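Coenzyme F420-dependent N(5),N(10)-methenyltetrahydromethanopterin reductase-related protein (Desulfurobacterium thermolithotrophum DSM 11699, PDB 6HUY) binds the iron-guanylylpyridinol (FeGP) cofactor as a homologue of the [Fe]-hydrogenase Hmd and probably accepts methenyl-tetrahydrofolate as a pterin-type ligand. Local coordinates at the interface of chains A and B. Sequence-based numbering; all coordinates share one arbitrary frame. Chains: chain A, Coenzyme F420-dependent N(5),N(10)-methenyltetrahydromethanopterin reductase-related protein; chain B, Coenzyme F420-dependent N(5),N(10)-methenyltetrahydromethanopterin reductase-related protein.

The interface of chains A and B. Residues chain A 13, 17-18, 23; chain B 227-229, 276.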
loop_
_atom_site.group_PDB
_atom_site.type_symbol
_atom_site.label_atom_id
_atom_site.label_comp_id
_atom_site.label_asym_id
_atom_site.label_seq_id
_atom_site.Cartn_x
_atom_site.Cartn_y
_atom_site.Cartn_z
ATOM N N TYR A 13 -31.493 4.517 1.653
ATOM C CA TYR A 13 -30.198 4.775 1.031
ATOM C C TYR A 13 -30.139 4.242 -0.396
ATOM O O TYR A 13 -29.581 4.900 -1.281
ATOM C CB TYR A 13 -29.051 4.160 1.845
ATOM C CG TYR A 13 -27.725 4.387 1.151
ATOM C CD1 TYR A 13 -26.995 5.541 1.385
ATOM C CD2 TYR A 13 -27.240 3.482 0.217
ATOM C CE1 TYR A 13 -25.803 5.776 0.732
ATOM C CE2 TYR A 13 -26.052 3.708 -0.443
ATOM C CZ TYR A 13 -25.337 4.856 -0.182
ATOM O OH TYR A 13 -24.154 5.094 -0.838
ATOM N N LYS A 17 -30.411 8.152 -1.613
ATOM C CA LYS A 17 -29.007 8.547 -1.526
ATOM C C LYS A 17 -28.209 8.014 -2.717
ATOM O O LYS A 17 -27.526 8.773 -3.412
ATOM C CB LYS A 17 -28.410 8.041 -0.207
ATOM C CG LYS A 17 -28.893 8.796 1.035
ATOM C CD LYS A 17 -28.270 10.176 1.167
ATOM C CE LYS A 17 -28.488 10.772 2.563
ATOM N NZ LYS A 17 -27.334 11.616 3.020
ATOM N N LEU A 18 -28.309 6.712 -2.974
ATOM C CA LEU A 18 -27.683 6.055 -4.117
ATOM C C LEU A 18 -28.783 5.404 -4.939
ATOM O O LEU A 18 -29.506 4.539 -4.435
ATOM C CB LEU A 18 -26.674 4.998 -3.665
ATOM C CG LEU A 18 -25.993 4.155 -4.750
ATOM C CD1 LEU A 18 -25.267 5.011 -5.741
ATOM C CD2 LEU A 18 -25.048 3.131 -4.131
ATOM N N LYS A 23 -27.900 3.104 -11.183
ATOM C CA LYS A 23 -26.446 2.973 -11.226
ATOM C C LYS A 23 -26.013 1.523 -11.417
ATOM O O LYS A 23 -25.019 1.256 -12.103
ATOM C CB LYS A 23 -25.830 3.553 -9.950
ATOM C CG LYS A 23 -25.942 5.068 -9.821
ATOM C CD LYS A 23 -24.819 5.774 -10.570
ATOM C CE LYS A 23 -24.896 7.289 -10.418
ATOM N NZ LYS A 23 -24.084 8.018 -11.450
ATOM N N ILE B 227 -20.687 10.179 -5.178
ATOM C CA ILE B 227 -21.659 9.138 -5.504
ATOM C C ILE B 227 -22.112 8.410 -4.242
ATOM O O ILE B 227 -23.310 8.386 -3.936
ATOM C CB ILE B 227 -21.083 8.151 -6.539
ATOM C CG1 ILE B 227 -20.792 8.886 -7.855
ATOM C CG2 ILE B 227 -22.063 7.011 -6.809
ATOM C CD1 ILE B 227 -19.807 8.177 -8.770
ATOM N N LEU B 228 -21.170 7.812 -3.501
ATOM C CA LEU B 228 -21.543 7.041 -2.315
ATOM C C LEU B 228 -22.030 7.930 -1.174
ATOM O O LEU B 228 -22.877 7.504 -0.381
ATOM C CB LEU B 228 -20.364 6.206 -1.829
ATOM C CG LEU B 228 -19.859 5.063 -2.715
ATOM C CD1 LEU B 228 -18.747 4.320 -1.990
ATOM C CD2 LEU B 228 -20.990 4.111 -3.093
ATOM N N LYS B 229 -21.499 9.150 -1.062
ATOM C CA LYS B 229 -21.895 10.081 -0.001
ATOM C C LYS B 229 -21.530 9.525 1.372
ATOM O O LYS B 229 -22.261 9.703 2.351
ATOM C CB LYS B 229 -23.388 10.402 -0.073
ATOM C CG LYS B 229 -23.934 10.673 -1.488
ATOM C CD LYS B 229 -23.820 12.124 -1.904
ATOM C CE LYS B 229 -24.695 12.396 -3.143
ATOM N NZ LYS B 229 -24.549 13.791 -3.654
ATOM N N LEU B 276 -19.255 3.042 -10.856
ATOM C CA LEU B 276 -20.535 3.727 -10.722
ATOM C C LEU B 276 -20.685 4.917 -11.666
ATOM O O LEU B 276 -21.810 5.398 -11.846
ATOM C CB LEU B 276 -20.727 4.205 -9.276
ATOM C CG LEU B 276 -20.687 3.120 -8.187
ATOM C CD1 LEU B 276 -20.446 3.719 -6.814
ATOM C CD2 LEU B 276 -21.983 2.336 -8.178
HETATM O O HOH W 1 -25.507 9.199 -5.121
#
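A:Tyr13 reaches across to the C-terminal end of helix 207-228 of chain B, where its phenol OH donates a hydrogen bond of 2.8 Å to the backbone O of B:Leu228. The acceptor lies at the ring edge and in the ring plane, and the hydroxyl in turn sits in the carbonyl plane on a lone pair, with a C=O...O angle of 121°. With CG anti to the backbone N (chi1 178°) and beside the carbonyl carbon, the ring lies along A:Lys17 and A:Leu18 and points its hydroxyl at this carbonyl. A phenylalanine in its place would probably leave the B:Leu228 carbonyl without this donor and the ring freer to shift against the helix end.

One residue earlier on chain B, a water bridges two backbone carbonyls, 2.7 Å from A:Lys17 O and 2.6 Å from B:Ile227 O, so that two acceptors which cannot bond each other are linked.

Apolar contact is slight: methyl CD1 of A:Leu18 meets the CG2 branch of B:Ile227 at 3.9 Å, the two side chains crossing at a slant. The patch joins the N-terminal part of one subunit to the C-terminal end of helix 207-228 and nearby loop residues of the other, as might suit a homodimer of the Hmd family.

At the far end of the patch, A:Lys23 bends at chi2 (-84°) and brings the end of its chain over the backbone O of B:Leu276, with CD 3.3 Å from that O, to which NZ makes a weak hydrogen bond of 3.5 Å.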